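PDB 5WCE: beta sliding clamp from Caulobacter crescentus, which probably tethers DNA polymerases and other proteins to DNA as a ring-shaped head-to-tail homodimer, making replication processive. Local coordinates for residues A[8-21]-A[85-98]. Numbering follows the deposited sequence.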
ATOM      1  N   MET A   8      38.376  13.445   1.417  1.00 34.97           N
ATOM      2  CA  MET A   8      37.236  13.716   2.376  1.00 33.22           C
ATOM      3  C   MET A   8      37.285  12.711   3.497  1.00 31.34           C
ATOM      4  O   MET A   8      37.436  11.515   3.246  1.00 31.45           O
ATOM      5  CB  MET A   8      35.846  13.692   1.701  1.00 32.96           C
ATOM      6  CG  MET A   8      34.717  14.283   2.560  1.00 34.42           C
ATOM      7  SD  MET A   8      33.046  13.927   1.961  1.00 36.24           S
ATOM      8  CE  MET A   8      32.893  12.302   2.490  1.00 34.72           C
ATOM      9  N   LYS A   9      37.159  13.204   4.730  1.00 30.08           N
ATOM     10  CA  LYS A   9      37.132  12.370   5.928  1.00 29.85           C
ATOM     11  C   LYS A   9      36.389  13.034   7.067  1.00 27.91           C
ATOM     12  O   LYS A   9      36.776  14.134   7.528  1.00 26.82           O
ATOM     13  CB  LYS A   9      38.560  12.030   6.400  1.00 31.73           C
ATOM     14  CG  LYS A   9      38.651  11.251   7.710  1.00 33.62           C
ATOM     15  CD  LYS A   9      40.006  10.552   7.835  1.00 36.63           C
ATOM     16  CE  LYS A   9      40.657  10.653   9.211  1.00 39.28           C
ATOM     17  NZ  LYS A   9      39.992   9.841  10.244  1.00 40.72           N
ATOM     18  N   LEU A  10      35.381  12.335   7.587  1.00 25.23           N
ATOM     19  CA  LEU A  10      34.516  12.908   8.619  1.00 24.46           C
ATOM     20  C   LEU A  10      33.814  11.881   9.434  1.00 24.61           C
ATOM     21  O   LEU A  10      33.682  10.725   9.010  1.00 24.35           O
ATOM     22  CB  LEU A  10      33.479  13.855   7.977  1.00 23.44           C
ATOM     23  CG  LEU A  10      32.444  13.183   7.053  1.00 22.92           C
ATOM     24  CD1 LEU A  10      31.211  12.738   7.824  1.00 22.75           C
ATOM     25  CD2 LEU A  10      32.025  14.056   5.891  1.00 23.02           C
ATOM     26  N   THR A  11      33.304  12.318  10.575  1.00 24.67           N
ATOM     27  CA  THR A  11      32.435  11.531  11.394  1.00 25.61           C
ATOM     28  C   THR A  11      31.152  12.333  11.609  1.00 25.86           C
ATOM     29  O   THR A  11      31.215  13.542  11.785  1.00 25.28           O
ATOM     30  CB  THR A  11      33.123  11.158  12.711  1.00 27.44           C
ATOM     31  OG1 THR A  11      34.286  10.355  12.383  1.00 27.87           O
ATOM     32  CG2 THR A  11      32.205  10.318  13.612  1.00 28.71           C
ATOM     33  N   ILE A  12      30.015  11.636  11.592  1.00 25.30           N
ATOM     34  CA  ILE A  12      28.703  12.239  11.747  1.00 24.94           C
ATOM     35  C   ILE A  12      27.776  11.294  12.489  1.00 26.26           C
ATOM     36  O   ILE A  12      27.844  10.057  12.310  1.00 24.85           O
ATOM     37  CB  ILE A  12      28.120  12.663  10.362  1.00 23.62           C
ATOM     38  CG1 ILE A  12      26.777  13.350  10.519  1.00 22.88           C
ATOM     39  CG2 ILE A  12      27.995  11.483   9.403  1.00 22.97           C
ATOM     40  CD1 ILE A  12      26.292  13.984   9.251  1.00 22.43           C
ATOM     41  N   GLU A  13      26.910  11.863  13.332  1.00 27.54           N
ATOM     42  CA  GLU A  13      25.938  11.046  14.053  1.00 29.40           C
ATOM     43  C   GLU A  13      24.923  10.461  13.088  1.00 27.01           C
ATOM     44  O   GLU A  13      24.447  11.138  12.185  1.00 25.65           O
ATOM     45  CB  GLU A  13      25.249  11.840  15.176  1.00 32.10           C
ATOM     46  CG  GLU A  13      26.258  12.157  16.285  1.00 35.50           C
ATOM     47  CD  GLU A  13      25.668  12.957  17.451  1.00 38.74           C
ATOM     48  OE1 GLU A  13      24.550  13.540  17.357  1.00 41.06           O
ATOM     49  OE2 GLU A  13      26.375  13.007  18.482  1.00 43.10           O
ATOM     50  N   ARG A  14      24.586   9.189  13.312  1.00 27.25           N
ATOM     51  CA  ARG A  14      23.609   8.469  12.471  1.00 26.01           C
ATOM     52  C   ARG A  14      22.326   9.310  12.318  1.00 25.46           C
ATOM     53  O   ARG A  14      21.865   9.487  11.208  1.00 23.74           O
ATOM     54  CB  ARG A  14      23.301   7.075  13.037  1.00 26.98           C
ATOM     55  CG  ARG A  14      22.131   6.382  12.330  1.00 27.28           C
ATOM     56  CD  ARG A  14      21.736   5.096  13.029  1.00 29.38           C
ATOM     57  NE  ARG A  14      20.550   4.545  12.402  1.00 29.85           N
ATOM     58  CZ  ARG A  14      19.300   4.908  12.652  1.00 30.49           C
ATOM     59  NH1 ARG A  14      19.008   5.834  13.552  1.00 31.10           N
ATOM     60  NH2 ARG A  14      18.322   4.343  11.975  1.00 30.41           N
ATOM     61  N   ALA A  15      21.780   9.830  13.426  1.00 25.81           N
ATOM     62  CA  ALA A  15      20.510  10.540  13.356  1.00 26.16           C
ATOM     63  C   ALA A  15      20.623  11.772  12.463  1.00 24.80           C
ATOM     64  O   ALA A  15      19.741  12.017  11.642  1.00 23.84           O
ATOM     65  CB  ALA A  15      19.990  10.907  14.732  1.00 27.55           C
ATOM     66  N   ALA A  16      21.732  12.509  12.576  1.00 25.34           N
ATOM     67  CA  ALA A  16      21.957  13.678  11.710  1.00 24.36           C
ATOM     68  C   ALA A  16      22.119  13.334  10.246  1.00 23.23           C
ATOM     69  O   ALA A  16      21.617  14.031   9.333  1.00 22.13           O
ATOM     70  CB  ALA A  16      23.176  14.455  12.185  1.00 25.25           C
ATOM     71  N   LEU A  17      22.873  12.279   9.997  1.00 22.05           N
ATOM     72  CA  LEU A  17      23.133  11.817   8.646  1.00 21.45           C
ATOM     73  C   LEU A  17      21.839  11.338   8.018  1.00 20.95           C
ATOM     74  O   LEU A  17      21.532  11.677   6.869  1.00 21.00           O
ATOM     75  CB  LEU A  17      24.162  10.661   8.680  1.00 21.57           C
ATOM     76  CG  LEU A  17      24.543  10.028   7.352  1.00 21.00           C
ATOM     77  CD1 LEU A  17      24.956  11.043   6.316  1.00 20.68           C
ATOM     78  CD2 LEU A  17      25.646   8.986   7.596  1.00 21.47           C
ATOM     79  N   LEU A  18      21.077  10.578   8.780  1.00 21.87           N
ATOM     80  CA  LEU A  18      19.808  10.034   8.320  1.00 22.81           C
ATOM     81  C   LEU A  18      18.804  11.102   8.008  1.00 22.96           C
ATOM     82  O   LEU A  18      18.124  11.006   6.996  1.00 22.39           O
ATOM     83  CB  LEU A  18      19.225   9.065   9.345  1.00 24.55           C
ATOM     84  CG  LEU A  18      17.990   8.255   9.006  1.00 24.97           C
ATOM     85  CD1 LEU A  18      18.244   7.376   7.794  1.00 25.24           C
ATOM     86  CD2 LEU A  18      17.638   7.382  10.199  1.00 27.06           C
ATOM     87  N   LYS A  19      18.753  12.134   8.849  1.00 23.87           N
ATOM     88  CA  LYS A  19      17.783  13.238   8.674  1.00 24.47           C
ATOM     89  C   LYS A  19      18.036  13.959   7.356  1.00 23.32           C
ATOM     90  O   LYS A  19      17.104  14.187   6.547  1.00 23.77           O
ATOM     91  CB  LYS A  19      17.835  14.170   9.877  1.00 26.57           C
ATOM     92  CG  LYS A  19      16.949  15.425   9.782  1.00 28.47           C
ATOM     93  CD  LYS A  19      16.947  16.197  11.099  1.00 31.51           C
ATOM     94  CE  LYS A  19      16.961  17.705  10.913  1.00 33.93           C
ATOM     95  NZ  LYS A  19      16.599  18.316  12.230  1.00 36.81           N
ATOM     96  N   ALA A  20      19.303  14.289   7.111  1.00 21.95           N
ATOM     97  CA  ALA A  20      19.702  14.917   5.844  1.00 21.86           C
ATOM     98  C   ALA A  20      19.482  14.079   4.597  1.00 21.52           C
ATOM     99  O   ALA A  20      18.954  14.569   3.561  1.00 20.52           O
ATOM    100  CB  ALA A  20      21.143  15.389   5.922  1.00 21.05           C
ATOM    101  N   LEU A  21      19.922  12.821   4.666  1.00 22.91           N
ATOM    102  CA  LEU A  21      19.730  11.885   3.587  1.00 23.51           C
ATOM    103  C   LEU A  21      18.243  11.717   3.247  1.00 23.78           C
ATOM    104  O   LEU A  21      17.869  11.755   2.063  1.00 24.92           O
ATOM    105  CB  LEU A  21      20.326  10.527   3.900  1.00 23.73           C
ATOM    106  CG  LEU A  21      21.858  10.429   3.899  1.00 24.04           C
ATOM    107  CD1 LEU A  21      22.348   9.088   4.441  1.00 24.14           C
ATOM    108  CD2 LEU A  21      22.461  10.665   2.543  1.00 24.16           C
ATOM    109  N   VAL A  85      22.347   3.695   6.049  1.00 22.64           N
ATOM    110  CA  VAL A  85      22.368   4.463   7.288  1.00 23.65           C
ATOM    111  C   VAL A  85      21.134   4.153   8.152  1.00 23.69           C
ATOM    112  O   VAL A  85      21.252   4.003   9.358  1.00 24.05           O
ATOM    113  CB  VAL A  85      22.535   5.993   7.034  1.00 23.21           C
ATOM    114  CG1 VAL A  85      22.453   6.756   8.345  1.00 23.52           C
ATOM    115  CG2 VAL A  85      23.862   6.250   6.301  1.00 23.40           C
ATOM    116  N   ARG A  86      19.998   4.033   7.511  1.00 24.68           N
ATOM    117  CA  ARG A  86      18.763   3.642   8.169  1.00 26.84           C
ATOM    118  C   ARG A  86      18.928   2.337   8.965  1.00 27.23           C
ATOM    119  O   ARG A  86      18.404   2.204  10.047  1.00 28.95           O
ATOM    120  CB  ARG A  86      17.645   3.487   7.135  1.00 27.90           C
ATOM    121  CG  ARG A  86      16.245   3.555   7.736  1.00 30.54           C
ATOM    122  CD  ARG A  86      15.145   3.339   6.712  1.00 31.55           C
ATOM    123  NE  ARG A  86      15.309   2.070   5.999  1.00 33.38           N
ATOM    124  CZ  ARG A  86      15.145   0.840   6.509  1.00 36.18           C
ATOM    125  NH1 ARG A  86      14.837   0.627   7.802  1.00 37.27           N
ATOM    126  NH2 ARG A  86      15.328  -0.224   5.735  1.00 36.37           N
ATOM    127  N   LYS A  87      19.681   1.388   8.442  1.00 26.81           N
ATOM    128  CA  LYS A  87      19.824   0.097   9.061  1.00 27.76           C
ATOM    129  C   LYS A  87      20.947   0.058  10.080  1.00 27.69           C
ATOM    130  O   LYS A  87      21.070  -0.945  10.776  1.00 28.34           O
ATOM    131  CB  LYS A  87      20.069  -0.964   7.997  1.00 28.11           C
ATOM    132  CG  LYS A  87      18.925  -1.099   7.036  1.00 28.32           C
ATOM    133  CD  LYS A  87      19.255  -2.102   5.934  1.00 29.34           C
ATOM    134  CE  LYS A  87      18.199  -2.114   4.810  1.00 28.82           C
ATOM    135  NZ  LYS A  87      18.608  -3.204   3.846  1.00 29.49           N
ATOM    136  N   LEU A  88      21.765   1.107  10.177  1.00 26.67           N
ATOM    137  CA  LEU A  88      22.803   1.135  11.191  1.00 27.80           C
ATOM    138  C   LEU A  88      22.194   1.211  12.598  1.00 29.36           C
ATOM    139  O   LEU A  88      21.110   1.707  12.766  1.00 28.48           O
ATOM    140  CB  LEU A  88      23.799   2.284  10.951  1.00 27.50           C
ATOM    141  CG  LEU A  88      24.672   2.237   9.692  1.00 26.70           C
ATOM    142  CD1 LEU A  88      25.434   3.527   9.437  1.00 26.33           C
ATOM    143  CD2 LEU A  88      25.609   1.059   9.770  1.00 28.22           C
ATOM    144  N   PRO A  89      22.893   0.682  13.621  1.00 32.47           N
ATOM    145  CA  PRO A  89      22.309   0.739  14.987  1.00 35.03           C
ATOM    146  C   PRO A  89      22.017   2.174  15.441  1.00 35.87           C
ATOM    147  O   PRO A  89      22.774   3.086  15.104  1.00 34.70           O
ATOM    148  CB  PRO A  89      23.377   0.144  15.867  1.00 35.97           C
ATOM    149  CG  PRO A  89      24.438  -0.371  14.974  1.00 35.72           C
ATOM    150  CD  PRO A  89      24.284   0.239  13.636  1.00 33.44           C
ATOM    151  N   ASP A  90      20.931   2.358  16.182  1.00 38.46           N
ATOM    152  CA  ASP A  90      20.608   3.621  16.867  1.00 39.39           C
ATOM    153  C   ASP A  90      21.822   4.142  17.638  1.00 38.44           C
ATOM    154  O   ASP A  90      22.531   3.378  18.306  1.00 38.66           O
ATOM    155  CB  ASP A  90      19.540   3.400  17.944  1.00 43.52           C
ATOM    156  CG  ASP A  90      18.184   3.241  17.401  1.00 45.16           C
ATOM    157  OD1 ASP A  90      17.978   3.419  16.189  1.00 46.74           O
ATOM    158  OD2 ASP A  90      17.292   2.912  18.221  1.00 51.32           O
ATOM    159  N   GLY A  91      22.068   5.435  17.538  1.00 35.69           N
ATOM    160  CA  GLY A  91      23.176   6.035  18.242  1.00 35.42           C
ATOM    161  C   GLY A  91      24.552   5.828  17.675  1.00 34.96           C
ATOM    162  O   GLY A  91      25.508   6.359  18.226  1.00 34.78           O
ATOM    163  N   ALA A  92      24.689   5.118  16.555  1.00 34.26           N
ATOM    164  CA  ALA A  92      26.016   4.884  15.955  1.00 34.64           C
ATOM    165  C   ALA A  92      26.624   6.184  15.427  1.00 34.37           C
ATOM    166  O   ALA A  92      25.931   7.021  14.824  1.00 35.64           O
ATOM    167  CB  ALA A  92      25.903   3.898  14.803  1.00 34.17           C
ATOM    168  N   ASP A  93      27.916   6.352  15.650  1.00 34.56           N
ATOM    169  CA  ASP A  93      28.667   7.360  14.932  1.00 34.71           C
ATOM    170  C   ASP A  93      29.074   6.748  13.610  1.00 30.66           C
ATOM    171  O   ASP A  93      29.482   5.602  13.588  1.00 29.62           O
ATOM    172  CB  ASP A  93      29.938   7.760  15.714  1.00 37.75           C
ATOM    173  CG  ASP A  93      29.683   8.846  16.749  1.00 41.12           C
ATOM    174  OD1 ASP A  93      28.578   9.476  16.787  1.00 40.84           O
ATOM    175  OD2 ASP A  93      30.665   9.061  17.515  1.00 45.55           O
ATOM    176  N   VAL A  94      28.988   7.535  12.540  1.00 27.57           N
ATOM    177  CA  VAL A  94      29.270   7.078  11.190  1.00 26.58           C
ATOM    178  C   VAL A  94      30.489   7.771  10.584  1.00 26.02           C
ATOM    179  O   VAL A  94      30.524   8.982  10.468  1.00 24.99           O
ATOM    180  CB  VAL A  94      28.076   7.277  10.261  1.00 25.82           C
ATOM    181  CG1 VAL A  94      28.372   6.643   8.908  1.00 25.52           C
ATOM    182  CG2 VAL A  94      26.803   6.710  10.902  1.00 26.83           C
ATOM    183  N   SER A  95      31.477   6.982  10.185  1.00 25.84           N
ATOM    184  CA  SER A  95      32.667   7.496   9.540  1.00 26.35           C
ATOM    185  C   SER A  95      32.482   7.430   8.007  1.00 25.67           C
ATOM    186  O   SER A  95      32.040   6.399   7.473  1.00 25.00           O
ATOM    187  CB  SER A  95      33.889   6.684  10.012  1.00 27.17           C
ATOM    188  OG  SER A  95      34.901   6.836   9.085  1.00 28.20           O
ATOM    189  N   LEU A  96      32.745   8.542   7.336  1.00 25.14           N
ATOM    190  CA  LEU A  96      32.783   8.622   5.888  1.00 26.50           C
ATOM    191  C   LEU A  96      34.180   9.004   5.461  1.00 28.02           C
ATOM    192  O   LEU A  96      34.749  10.013   5.933  1.00 29.01           O
ATOM    193  CB  LEU A  96      31.736   9.621   5.315  1.00 25.75           C
ATOM    194  CG  LEU A  96      30.277   9.423   5.713  1.00 26.93           C
ATOM    195  CD1 LEU A  96      29.380  10.455   5.057  1.00 27.06           C
ATOM    196  CD2 LEU A  96      29.735   8.051   5.369  1.00 27.21           C
ATOM    197  N   SER A  97      34.753   8.185   4.593  1.00 29.77           N
ATOM    198  CA  SER A  97      36.136   8.280   4.171  1.00 33.04           C
ATOM    199  C   SER A  97      36.233   8.062   2.680  1.00 35.13           C
ATOM    200  O   SER A  97      35.799   7.037   2.175  1.00 31.34           O
ATOM    201  CB  SER A  97      36.979   7.183   4.824  1.00 35.99           C
ATOM    202  OG  SER A  97      37.650   7.733   5.902  1.00 38.99           O
ATOM    203  N   PHE A  98      36.804   9.034   1.962  1.00 37.71           N
ATOM    204  CA  PHE A  98      37.171   8.838   0.573  1.00 38.23           C
ATOM    205  C   PHE A  98      38.676   8.974   0.499  1.00 42.61           C
ATOM    206  O   PHE A  98      39.347   8.054   0.043  1.00 44.75           O
ATOM    207  CB  PHE A  98      36.509   9.912  -0.265  1.00 39.78           C
ATOM    208  CG  PHE A  98      36.824   9.775  -1.706  1.00 42.27           C
ATOM    209  CD1 PHE A  98      36.386   8.664  -2.407  1.00 41.78           C
ATOM    210  CD2 PHE A  98      37.655  10.712  -2.356  1.00 42.63           C
ATOM    211  CE1 PHE A  98      36.714   8.520  -3.750  1.00 43.91           C
ATOM    212  CE2 PHE A  98      37.978  10.572  -3.706  1.00 43.62           C
ATOM    213  CZ  PHE A  98      37.498   9.474  -4.413  1.00 44.15           C
TER
HETATM  214  O   HOH W   1      20.799   6.989  15.552  1.00 29.11           O
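Val85, near the end of helix 78-87, is a knob among Arg14, Leu17, Leu18 and Leu21 of helix 14-25. Its CG2 carries the tightest packing, 3.5 Å from Leu17 CD2, with Leu21 CD1 also against it; its CG1 lies against Leu17 CD2 and Leu18 CB. Next along, Arg86 puts CB against Leu18 CD1, while its guanidinium turns to Glu83. The carbonyls of this helix end receive Arg14, whose chain runs extended from CG to NE. Arg14 NH2 donates to Arg86 O at 2.9 Å, the oxygen lying in the guanidinium plane, and Arg14 NE makes a weak bond to Val85 O. In the type II turn Pro89-Ala92, Asp90 OD1 sits over one guanidinium face, 3.7 Å from Arg14 NH1, a long salt bridge by charge alone. A water bridges Arg14 NH1 and Gly91 N, accepting from both. Without the Arg14 guanidinium, as with an alanine here, the Arg86 carbonyl would probably lose its donor and Asp90 its long ion pair, leaving the turn less firmly tied to helix 14-25. Ala92 O accepts from Arg14 N at 3.0 Å, where strand 9-13 passes into the helix. From here strand 93-97 pairs antiparallel with strand 9-13 in the N-terminal domain, one of three related domains in each subunit of the ring. Asp93 and Glu13 lie side by side, their carboxylates 4.5 Å apart from OD1 to OE2, which may raise their proton affinity. Val94 exchanges backbone bonds with Ile12, and its side chain crosses that of Leu17 at about a right angle, CG1 against Leu17 CD2. Leu96 pairs likewise with Leu10; their side chains run alongside, Leu96 CB 4.0 Å from Leu10 CG, and Met8 CE touches the same CB. Phe98 N closes the pairing with a nearly straight bond (176°) to Met8 O.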